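Local coordinates for protein chitinase (Paenibacillus sp. FPU-7, PDB 5GZT) that probably hydrolyses internal beta-1,4 linkages between N-acetylglucosamine units of chitin and chitodextrins, using two family 18 glycosyl hydrolase domains in one chain, at residues K278-I283 and Y478-T483; F620-Y625 and N636-R641; V1027-I1032 and Q1038-Q1043; N1053-D1058 and T1086-D1091. All coordinates share one frame; numbering follows the deposited sequence.

Interaction 1 (K278-I283 and Y478-T483); sequences KIVSYI and YINLMT
K278 lays the end of its chain over one face of the Y478 ring. Its CE lies 3.5 Å from the centroid of that ring and 19° off the ring normal, which meets the definition of a CH-pi contact. CE sits off the ring centre, above the CD1 side, with K278 CE 3.4 Å from Y478 CD1. Successive bends in the lysine, at chi3 (-74°) and chi4, turn CE and NZ across the ring. V280 adds a looser apolar touch: its CG2 methyl comes obliquely to within 4.2 Å of Y478 CE2. The tyrosine hydroxyl is buried but satisfied, since OH is hydrogen-bonded to Y305 OH and to E452 OE1, which holds the far end of the ring. A leucine in place of Y478 would probably strip K278 CE of its aromatic support and leave Y305 and E452 without their shared hydroxyl partner. The axes of strands 278-283 and 478-481 come no nearer than 10.4 Å and cross at 55°, as expected for strands that face each other across the interior of a TIM barrel. Strand 264-284 pairs with 303-312 and 619-623, strand 478-481 with 452-457 and 527-532, and M528 of the last packs against K278, V280 and Y478.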
# COMPACT_ATOMS: atom_id res chain seq x y z
N LYS B 278 -1.75 4.79 -1.60
CA LYS B 278 -0.81 3.68 -1.51
C LYS B 278 -1.28 2.64 -0.47
O LYS B 278 -1.83 2.99 0.60
CB LYS B 278 0.58 4.16 -1.09
CG LYS B 278 1.38 4.88 -2.14
CD LYS B 278 2.84 4.99 -1.67
CE LYS B 278 3.08 6.01 -0.58
NZ LYS B 278 3.19 7.33 -1.29
N ILE B 279 -1.05 1.37 -0.79
CA ILE B 279 -1.27 0.27 0.17
C ILE B 279 -0.01 -0.52 0.23
O ILE B 279 0.36 -1.13 -0.74
CB ILE B 279 -2.45 -0.60 -0.20
CG1 ILE B 279 -3.75 0.24 -0.22
CG2 ILE B 279 -2.56 -1.71 0.85
CD1 ILE B 279 -4.91 -0.49 -0.86
N VAL B 280 0.72 -0.37 1.32
CA VAL B 280 1.97 -1.06 1.54
C VAL B 280 1.71 -2.35 2.34
O VAL B 280 1.38 -2.30 3.51
CB VAL B 280 2.95 -0.19 2.31
CG1 VAL B 280 4.17 -1.00 2.74
CG2 VAL B 280 3.41 0.95 1.40
N SER B 281 1.81 -3.47 1.64
CA SER B 281 1.70 -4.81 2.22
C SER B 281 3.06 -5.41 2.59
O SER B 281 3.85 -5.71 1.71
CB SER B 281 0.93 -5.72 1.25
OG SER B 281 0.96 -7.11 1.66
N TYR B 282 3.37 -5.54 3.87
CA TYR B 282 4.58 -6.21 4.35
C TYR B 282 4.34 -7.69 4.15
O TYR B 282 3.25 -8.18 4.47
CB TYR B 282 4.89 -5.97 5.83
CG TYR B 282 5.74 -4.75 6.11
CD1 TYR B 282 5.15 -3.50 6.29
CD2 TYR B 282 7.10 -4.82 6.23
CE1 TYR B 282 5.92 -2.37 6.59
CE2 TYR B 282 7.86 -3.69 6.51
CZ TYR B 282 7.27 -2.45 6.68
OH TYR B 282 8.00 -1.32 7.00
N ILE B 283 5.35 -8.39 3.63
CA ILE B 283 5.30 -9.83 3.36
C ILE B 283 6.52 -10.44 4.01
O ILE B 283 7.61 -10.01 3.73
CB ILE B 283 5.33 -10.11 1.86
CG1 ILE B 283 3.94 -9.91 1.27
CG2 ILE B 283 5.80 -11.55 1.58
CD1 ILE B 283 3.09 -11.17 1.21
N TYR B 478 8.00 8.62 1.58
CA TYR B 478 7.04 8.58 2.70
C TYR B 478 7.63 7.94 3.91
O TYR B 478 8.68 7.25 3.86
CB TYR B 478 5.75 7.87 2.26
CG TYR B 478 6.01 6.57 1.56
CD1 TYR B 478 6.29 6.54 0.23
CD2 TYR B 478 5.91 5.33 2.25
CE1 TYR B 478 6.54 5.35 -0.44
CE2 TYR B 478 6.12 4.12 1.57
CZ TYR B 478 6.47 4.12 0.25
OH TYR B 478 6.67 2.95 -0.45
N ILE B 479 7.00 8.24 5.05
CA ILE B 479 7.24 7.57 6.29
C ILE B 479 6.06 6.58 6.55
O ILE B 479 4.88 6.97 6.58
CB ILE B 479 7.39 8.56 7.44
CG1 ILE B 479 8.61 9.50 7.16
CG2 ILE B 479 7.62 7.82 8.74
CD1 ILE B 479 8.72 10.62 8.14
N ASN B 480 6.42 5.31 6.72
CA ASN B 480 5.50 4.26 7.22
C ASN B 480 5.36 4.25 8.74
O ASN B 480 6.28 3.80 9.44
CB ASN B 480 6.00 2.92 6.77
CG ASN B 480 6.11 2.82 5.30
OD1 ASN B 480 7.22 2.71 4.77
ND2 ASN B 480 5.00 2.82 4.60
N LEU B 481 4.25 4.77 9.26
CA LEU B 481 4.11 4.90 10.70
C LEU B 481 3.65 3.61 11.35
O LEU B 481 2.59 3.08 11.01
CB LEU B 481 3.14 6.00 11.07
CG LEU B 481 3.40 7.43 10.66
CD1 LEU B 481 2.12 8.27 10.92
CD2 LEU B 481 4.58 7.94 11.50
N MET B 482 4.41 3.15 12.31
CA MET B 482 4.17 1.93 13.04
C MET B 482 3.16 2.17 14.14
O MET B 482 3.45 2.07 15.32
CB MET B 482 5.48 1.33 13.55
CG MET B 482 6.26 0.74 12.37
SD MET B 482 7.71 -0.27 12.82
CE MET B 482 8.67 0.99 13.57
N THR B 483 1.94 2.48 13.69
CA THR B 483 0.84 2.77 14.57
C THR B 483 0.16 1.44 15.05
O THR B 483 -1.07 1.29 14.90
CB THR B 483 -0.16 3.73 13.90
OG1 THR B 483 -0.47 3.27 12.59
CG2 THR B 483 0.42 5.20 13.91

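Interaction 2 (F620-Y625 and N636-R641); sequences FMYWEY and NTIYSR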
# COMPACT_ATOMS: atom_id res chain seq x y z
N PHE B 620 -2.27 3.43 3.46
CA PHE B 620 -2.44 2.44 4.48
C PHE B 620 -1.32 1.42 4.39
O PHE B 620 -1.13 0.76 3.36
CB PHE B 620 -3.81 1.76 4.26
CG PHE B 620 -4.43 1.12 5.53
CD1 PHE B 620 -3.69 0.27 6.37
CD2 PHE B 620 -5.78 1.26 5.81
CE1 PHE B 620 -4.26 -0.31 7.50
CE2 PHE B 620 -6.33 0.67 6.93
CZ PHE B 620 -5.56 -0.13 7.76
N MET B 621 -0.56 1.27 5.47
CA MET B 621 0.50 0.22 5.55
C MET B 621 0.03 -0.86 6.56
O MET B 621 -0.61 -0.50 7.54
CB MET B 621 1.81 0.81 6.08
CG MET B 621 2.88 -0.22 6.39
SD MET B 621 2.85 -0.93 8.02
CE MET B 621 3.61 0.37 9.03
N TYR B 622 0.37 -2.12 6.34
CA TYR B 622 0.06 -3.15 7.33
C TYR B 622 1.08 -4.28 7.45
O TYR B 622 1.70 -4.65 6.46
CB TYR B 622 -1.33 -3.71 7.05
CG TYR B 622 -1.61 -4.23 5.64
CD1 TYR B 622 -1.10 -5.45 5.17
CD2 TYR B 622 -2.43 -3.55 4.81
CE1 TYR B 622 -1.41 -5.93 3.84
CE2 TYR B 622 -2.80 -4.02 3.56
CZ TYR B 622 -2.27 -5.23 3.07
OH TYR B 622 -2.71 -5.61 1.78
N TRP B 623 1.25 -4.75 8.70
CA TRP B 623 2.07 -5.85 9.07
C TRP B 623 1.16 -6.96 9.57
O TRP B 623 0.43 -6.72 10.54
CB TRP B 623 2.93 -5.47 10.28
CG TRP B 623 3.76 -6.62 10.73
CD1 TRP B 623 3.46 -7.55 11.67
CD2 TRP B 623 5.04 -6.96 10.22
NE1 TRP B 623 4.46 -8.46 11.78
CE2 TRP B 623 5.44 -8.14 10.89
CE3 TRP B 623 5.88 -6.40 9.29
CZ2 TRP B 623 6.65 -8.78 10.62
CZ3 TRP B 623 7.11 -7.05 9.01
CH2 TRP B 623 7.49 -8.18 9.69
N GLU B 624 1.13 -8.15 8.95
CA GLU B 624 1.71 -8.45 7.66
C GLU B 624 0.74 -9.37 6.91
O GLU B 624 -0.14 -10.01 7.52
CB GLU B 624 3.15 -9.03 7.76
CG GLU B 624 3.45 -10.12 8.81
CD GLU B 624 3.14 -11.52 8.33
OE1 GLU B 624 3.53 -12.42 9.03
OE2 GLU B 624 2.46 -11.73 7.30
N TYR B 625 0.86 -9.35 5.59
CA TYR B 625 -0.18 -9.89 4.67
C TYR B 625 -0.59 -11.31 5.00
O TYR B 625 -1.77 -11.62 4.87
CB TYR B 625 0.26 -9.75 3.23
CG TYR B 625 -0.75 -10.18 2.18
CD1 TYR B 625 -1.65 -9.30 1.66
CD2 TYR B 625 -0.78 -11.51 1.70
CE1 TYR B 625 -2.63 -9.70 0.76
CE2 TYR B 625 -1.69 -11.89 0.71
CZ TYR B 625 -2.61 -11.00 0.27
OH TYR B 625 -3.57 -11.34 -0.68
N ASN B 636 -8.73 -7.01 1.52
CA ASN B 636 -9.78 -6.59 0.60
C ASN B 636 -10.55 -5.38 1.08
O ASN B 636 -11.02 -4.53 0.25
CB ASN B 636 -10.81 -7.72 0.38
CG ASN B 636 -10.23 -8.90 -0.35
OD1 ASN B 636 -9.15 -8.84 -0.95
ND2 ASN B 636 -10.92 -10.04 -0.20
N THR B 637 -10.75 -5.31 2.40
CA THR B 637 -11.48 -4.20 3.00
C THR B 637 -10.73 -2.89 2.79
O THR B 637 -11.31 -1.78 2.45
CB THR B 637 -11.68 -4.42 4.55
OG1 THR B 637 -12.44 -5.61 4.81
CG2 THR B 637 -12.38 -3.26 5.12
N ILE B 638 -9.43 -3.00 3.04
CA ILE B 638 -8.54 -1.85 2.87
C ILE B 638 -8.56 -1.29 1.44
O ILE B 638 -8.82 -0.07 1.23
CB ILE B 638 -7.15 -2.17 3.38
CG1 ILE B 638 -7.20 -2.30 4.91
CG2 ILE B 638 -6.14 -1.03 3.12
CD1 ILE B 638 -5.97 -2.88 5.57
N TYR B 639 -8.35 -2.15 0.44
CA TYR B 639 -8.51 -1.80 -0.94
C TYR B 639 -9.89 -1.22 -1.25
O TYR B 639 -9.95 -0.14 -1.91
CB TYR B 639 -8.21 -3.00 -1.88
CG TYR B 639 -8.22 -2.57 -3.33
CD1 TYR B 639 -7.13 -1.99 -3.91
CD2 TYR B 639 -9.36 -2.75 -4.10
CE1 TYR B 639 -7.18 -1.56 -5.24
CE2 TYR B 639 -9.42 -2.36 -5.41
CZ TYR B 639 -8.35 -1.74 -5.97
OH TYR B 639 -8.46 -1.33 -7.28
N SER B 640 -10.97 -1.86 -0.81
CA SER B 640 -12.32 -1.34 -1.15
C SER B 640 -12.53 0.07 -0.65
O SER B 640 -13.23 0.85 -1.28
CB SER B 640 -13.46 -2.19 -0.56
OG SER B 640 -13.43 -3.41 -1.18
N ARG B 641 -12.02 0.33 0.53
CA ARG B 641 -12.23 1.62 1.18
C ARG B 641 -11.45 2.71 0.54
O ARG B 641 -11.99 3.79 0.30
CB ARG B 641 -11.86 1.53 2.63
CG ARG B 641 -12.95 0.82 3.38
CD ARG B 641 -13.95 1.90 3.79
NE ARG B 641 -15.20 1.30 4.19
CZ ARG B 641 -16.27 1.98 4.56
NH1 ARG B 641 -16.23 3.31 4.64
NH2 ARG B 641 -17.37 1.31 4.86
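F620 and I638 mark the closest backbone approach, with their CA atoms 7.6 Å apart where strand 620-623 passes helix 636-641. The helix is regular here, as the i to i+4 bond from R641 N to T637 O (2.9 Å) indicates. Past the strand, the peptide bond between W623 and E624 is cis; a cis peptide after the tryptophan that closes the last barrel strand is a known feature of family 18 enzymes.

I638 alone carries the helix side of the contact. With CG1 beside its backbone N and chi2 extended at 168°, CD1 reaches over one face of the F620 ring. That methyl lies 3.7 Å from the ring centroid and 17° off the normal, a CH-pi contact. The second branch meets the base of the same ring, with I638 CG2 3.6 Å from F620 CD2. Y622, two residues on, meets the same CD1 methyl from another direction: its CD2 is 3.7 Å from I638 CD1, at an oblique approach. Outside the two segments, F620 also touches I612 of helix 602-614, and the Y622 ring stacks on F533.

No hydrogen bond or salt bridge joins the segments. The adhesion is therefore dispersive, and its specificity rests on how a branched aliphatic side chain fits two buried aromatic rings.

Interaction 3 (V1027-I1032 and Q1038-Q1043); sequences VNVPNI and QQAGDQ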
# COMPACT_ATOMS: atom_id res chain seq x y z
N VAL B 1027 -1.48 -30.90 -22.40
CA VAL B 1027 -0.18 -31.64 -22.55
C VAL B 1027 0.95 -30.62 -22.49
O VAL B 1027 0.70 -29.39 -22.50
CB VAL B 1027 -0.13 -32.48 -23.86
CG1 VAL B 1027 -1.03 -33.72 -23.75
CG2 VAL B 1027 -0.51 -31.68 -25.11
N ASN B 1028 2.21 -31.11 -22.41
CA ASN B 1028 3.40 -30.24 -22.25
C ASN B 1028 3.22 -29.29 -21.09
O ASN B 1028 3.27 -28.06 -21.25
CB ASN B 1028 3.70 -29.44 -23.51
CG ASN B 1028 4.10 -30.33 -24.69
OD1 ASN B 1028 4.76 -31.36 -24.53
ND2 ASN B 1028 3.67 -29.94 -25.89
N VAL B 1029 2.94 -29.87 -19.94
CA VAL B 1029 2.73 -29.09 -18.74
C VAL B 1029 3.93 -29.31 -17.82
O VAL B 1029 4.20 -30.46 -17.39
CB VAL B 1029 1.41 -29.46 -18.02
CG1 VAL B 1029 1.28 -28.64 -16.74
CG2 VAL B 1029 0.21 -29.23 -18.95
N PRO B 1030 4.64 -28.23 -17.48
CA PRO B 1030 5.86 -28.32 -16.64
C PRO B 1030 5.57 -29.01 -15.35
O PRO B 1030 4.48 -28.77 -14.79
CB PRO B 1030 6.19 -26.87 -16.35
CG PRO B 1030 5.58 -26.09 -17.50
CD PRO B 1030 4.46 -26.89 -18.07
N ASN B 1031 6.48 -29.85 -14.84
CA ASN B 1031 6.26 -30.44 -13.52
C ASN B 1031 6.65 -29.47 -12.42
O ASN B 1031 7.69 -29.62 -11.77
CB ASN B 1031 6.94 -31.78 -13.39
CG ASN B 1031 6.54 -32.53 -12.14
OD1 ASN B 1031 5.77 -32.05 -11.30
ND2 ASN B 1031 7.04 -33.74 -12.03
N ILE B 1032 5.78 -28.47 -12.21
CA ILE B 1032 5.84 -27.51 -11.10
C ILE B 1032 4.44 -27.51 -10.48
O ILE B 1032 3.43 -27.36 -11.22
CB ILE B 1032 6.14 -26.07 -11.59
CG1 ILE B 1032 7.45 -26.03 -12.39
CG2 ILE B 1032 6.22 -25.07 -10.44
CD1 ILE B 1032 7.64 -24.72 -13.11
N GLN B 1038 0.04 -23.87 -14.26
CA GLN B 1038 1.30 -23.76 -15.02
C GLN B 1038 1.05 -23.38 -16.47
O GLN B 1038 0.06 -23.81 -17.09
CB GLN B 1038 2.08 -25.08 -14.94
CG GLN B 1038 2.54 -25.40 -13.51
CD GLN B 1038 3.26 -24.25 -12.83
OE1 GLN B 1038 4.23 -23.71 -13.35
NE2 GLN B 1038 2.79 -23.87 -11.65
N GLN B 1039 1.91 -22.53 -17.00
CA GLN B 1039 1.94 -22.27 -18.45
C GLN B 1039 2.28 -23.60 -19.18
O GLN B 1039 3.12 -24.39 -18.72
CB GLN B 1039 2.92 -21.14 -18.72
CG GLN B 1039 3.02 -20.72 -20.17
CD GLN B 1039 1.70 -20.21 -20.74
OE1 GLN B 1039 1.04 -19.34 -20.15
NE2 GLN B 1039 1.32 -20.74 -21.91
N ALA B 1040 1.54 -23.92 -20.24
CA ALA B 1040 1.72 -25.19 -20.96
C ALA B 1040 2.13 -24.92 -22.41
O ALA B 1040 1.91 -23.82 -22.93
CB ALA B 1040 0.48 -26.05 -20.91
N GLY B 1041 2.74 -25.92 -23.04
CA GLY B 1041 3.23 -25.81 -24.40
C GLY B 1041 2.22 -26.09 -25.51
O GLY B 1041 1.08 -25.68 -25.47
N ASP B 1042 2.68 -26.78 -26.53
CA ASP B 1042 1.91 -27.04 -27.71
C ASP B 1042 0.86 -28.08 -27.35
O ASP B 1042 1.17 -29.10 -26.72
CB ASP B 1042 2.83 -27.52 -28.85
CG ASP B 1042 2.08 -27.94 -30.07
OD1 ASP B 1042 1.77 -27.06 -30.89
OD2 ASP B 1042 1.80 -29.16 -30.20
N GLN B 1043 -0.37 -27.80 -27.77
CA GLN B 1043 -1.53 -28.57 -27.39
C GLN B 1043 -2.03 -29.50 -28.48
O GLN B 1043 -3.11 -30.05 -28.35
CB GLN B 1043 -2.68 -27.62 -27.00
CG GLN B 1043 -2.48 -26.95 -25.66
CD GLN B 1043 -1.95 -27.93 -24.65
OE1 GLN B 1043 -2.49 -29.02 -24.48
NE2 GLN B 1043 -0.83 -27.60 -24.06
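V1027 is gripped at both backbone polar atoms by the side-chain amide of Q1043. V1027 N donates to Q1043 OE1 over 3.0 Å, nearly straight at 173° and in the carbonyl plane on a lone pair, while Q1043 NE2 returns a bond to V1027 O at 2.8 Å. The bend at chi2 (-42°) folds the glutamine back to present both ends. NE2 has a second acceptor, G1041 O, which it meets at 3.1 Å from above that carbonyl plane, and OE1 also accepts from N1046 ND2. The two segments run roughly antiparallel (166°) in a loop following strand 1024-1026, whose sheet lies in sequence between barrel strands 1015-1020 and 1110-1114, consistent with the alpha+beta insertion domain found in many family 18 chitinases. N1028 O accepts from G1041 N at 2.8 Å, and A1040 CA brings a C-H to the same oxygen at 3.3 Å. A further bond, from N1028 ND2 to D1042 O, is weak. An alanine at Q1043 would probably leave V1027 N and V1027 O without these mates, and N1046 ND2 without this acceptor. Further along, V1029 CG2 meets A1040 CB at 3.7 Å, and the Q1038 side chain lies across I1032 while its NE2 donates to L1036 O.

Interaction 4 (N1053-D1058 and T1086-D1091); sequences NDLVKD and TFITYD
L1055 reaches from helix 1053-1058 to two residues of 1086-1091, I1088 and Y1090, with one methyl for each. Within the second segment, T1086 and F1087 start the strand, whose backbone is bonded to N1079 and W1026 of the flanking strands. I1088 then points toward the helix. Its CG2 branch, set anti to the backbone N, comes within 4.2 Å of L1055 CD2, the two side chains running alongside each other, head to tail. T1089 turns its CB away from the helix, and its OG1 bonds to Q983 N. At Y1090 the side chain returns to the helix side. A chi1 of 66° places CG between the backbone N and the carbonyl carbon, and CD2 of the ring lies 3.5 Å from L1055 CD1. The same methyl is 3.7 Å from Y1090 CG, approaching obliquely. D1091 again points away, its carboxylate held by K1099 and S1095. Across the helix from L1055, K1057 forms only long salt bridges, with NZ 3.4 Å from D1054 OD1, and is poorly ordered. Charge thus stays on the outer side of the helix, while the buried contact has no polar bond and depends on one leucine fitting against an isoleucine and a tyrosine.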
# COMPACT_ATOMS: atom_id res chain seq x y z
N ASN B 1053 -15.37 -42.74 -17.56
CA ASN B 1053 -15.04 -44.11 -17.95
C ASN B 1053 -13.63 -44.20 -18.62
O ASN B 1053 -12.91 -45.17 -18.45
CB ASN B 1053 -15.98 -44.62 -19.02
CG ASN B 1053 -17.40 -44.64 -18.61
OD1 ASN B 1053 -17.81 -45.18 -17.55
ND2 ASN B 1053 -18.22 -44.15 -19.53
N ASP B 1054 -13.31 -43.26 -19.50
CA ASP B 1054 -12.00 -43.20 -20.04
C ASP B 1054 -10.97 -43.03 -18.90
O ASP B 1054 -9.90 -43.67 -18.93
CB ASP B 1054 -11.83 -42.07 -21.04
CG ASP B 1054 -12.72 -42.22 -22.27
OD1 ASP B 1054 -13.10 -43.36 -22.53
OD2 ASP B 1054 -13.04 -41.21 -22.95
N LEU B 1055 -11.29 -42.18 -17.91
CA LEU B 1055 -10.36 -41.94 -16.85
C LEU B 1055 -10.09 -43.25 -16.16
O LEU B 1055 -8.90 -43.57 -15.88
CB LEU B 1055 -10.81 -40.88 -15.83
CG LEU B 1055 -10.99 -39.46 -16.32
CD1 LEU B 1055 -11.31 -38.58 -15.11
CD2 LEU B 1055 -9.73 -38.98 -17.02
N VAL B 1056 -11.14 -44.00 -15.94
CA VAL B 1056 -11.03 -45.25 -15.22
C VAL B 1056 -10.15 -46.25 -15.98
O VAL B 1056 -9.24 -46.78 -15.41
CB VAL B 1056 -12.39 -45.87 -14.90
CG1 VAL B 1056 -12.27 -47.36 -14.45
CG2 VAL B 1056 -13.04 -45.07 -13.80
N LYS B 1057 -10.40 -46.50 -17.25
CA LYS B 1057 -9.63 -47.55 -17.93
C LYS B 1057 -8.23 -47.11 -18.44
O LYS B 1057 -7.35 -47.95 -18.57
CB LYS B 1057 -10.47 -48.26 -18.98
CG LYS B 1057 -10.90 -47.42 -20.16
CD LYS B 1057 -11.85 -48.23 -21.06
CE LYS B 1057 -12.48 -47.38 -22.18
NZ LYS B 1057 -11.57 -46.36 -22.82
N ASP B 1058 -8.01 -45.82 -18.67
CA ASP B 1058 -6.81 -45.33 -19.36
C ASP B 1058 -5.92 -44.36 -18.56
O ASP B 1058 -4.89 -43.98 -19.10
CB ASP B 1058 -7.17 -44.54 -20.64
CG ASP B 1058 -7.89 -45.38 -21.70
OD1 ASP B 1058 -7.91 -46.61 -21.63
OD2 ASP B 1058 -8.44 -44.76 -22.65
N THR B 1086 1.25 -34.21 -18.62
CA THR B 1086 -0.23 -34.14 -18.83
C THR B 1086 -1.01 -33.88 -17.49
O THR B 1086 -0.85 -34.59 -16.50
CB THR B 1086 -0.75 -35.38 -19.59
OG1 THR B 1086 -0.20 -35.32 -20.91
CG2 THR B 1086 -2.29 -35.41 -19.72
N PHE B 1087 -1.81 -32.81 -17.52
CA PHE B 1087 -2.60 -32.33 -16.39
C PHE B 1087 -4.06 -32.49 -16.75
O PHE B 1087 -4.47 -31.99 -17.79
CB PHE B 1087 -2.32 -30.83 -16.18
CG PHE B 1087 -3.13 -30.21 -15.08
CD1 PHE B 1087 -4.40 -29.63 -15.36
CD2 PHE B 1087 -2.65 -30.16 -13.79
CE1 PHE B 1087 -5.15 -29.05 -14.34
CE2 PHE B 1087 -3.41 -29.57 -12.76
CZ PHE B 1087 -4.67 -29.02 -13.04
N ILE B 1088 -4.83 -33.12 -15.86
CA ILE B 1088 -6.26 -33.40 -16.09
C ILE B 1088 -7.12 -32.74 -14.99
O ILE B 1088 -6.82 -32.89 -13.84
CB ILE B 1088 -6.53 -34.93 -16.09
CG1 ILE B 1088 -5.73 -35.64 -17.18
CG2 ILE B 1088 -8.00 -35.26 -16.30
CD1 ILE B 1088 -5.95 -35.14 -18.61
N THR B 1089 -8.23 -32.10 -15.36
CA THR B 1089 -9.16 -31.45 -14.42
C THR B 1089 -10.53 -32.00 -14.66
O THR B 1089 -11.00 -32.07 -15.82
CB THR B 1089 -9.11 -29.94 -14.56
OG1 THR B 1089 -10.22 -29.34 -13.88
CG2 THR B 1089 -9.03 -29.48 -16.04
N TYR B 1090 -11.14 -32.46 -13.58
CA TYR B 1090 -12.35 -33.26 -13.67
C TYR B 1090 -13.15 -33.17 -12.38
O TYR B 1090 -12.62 -32.55 -11.40
CB TYR B 1090 -11.99 -34.72 -14.03
CG TYR B 1090 -11.22 -35.49 -12.99
CD1 TYR B 1090 -9.88 -35.17 -12.69
CD2 TYR B 1090 -11.80 -36.52 -12.31
CE1 TYR B 1090 -9.18 -35.86 -11.71
CE2 TYR B 1090 -11.09 -37.26 -11.34
CZ TYR B 1090 -9.79 -36.93 -11.04
OH TYR B 1090 -9.14 -37.66 -10.04
N ASP B 1091 -14.38 -33.74 -12.34
CA ASP B 1091 -15.11 -33.98 -11.09
C ASP B 1091 -14.96 -35.41 -10.71
O ASP B 1091 -15.09 -36.24 -11.57
CB ASP B 1091 -16.66 -33.72 -11.19
CG ASP B 1091 -17.07 -32.28 -10.87
OD1 ASP B 1091 -16.45 -31.68 -9.95
OD2 ASP B 1091 -17.91 -31.71 -11.66

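Interactions 1, 2 and 4 are buried and carry no hydrogen bond across their segments; interaction 3 lies at the surface and is stitched mainly by amide and backbone bonds. Interactions 1 and 2 share the first barrel: strands 264-284 and 619-623 are neighbours, joined by a probable bond from F620 N to K278 O (2.9 Å). From this pair, interaction 1 works across the barrel interior, whereas interaction 2 attaches an outer helix. Interactions 3 and 4 belong to the second family 18 region, centres about 17 Å apart, and meet where V1027 CG1 packs on T1086 OG1. Interactions 1 and 4 lie about 47 Å apart between centres, without touching.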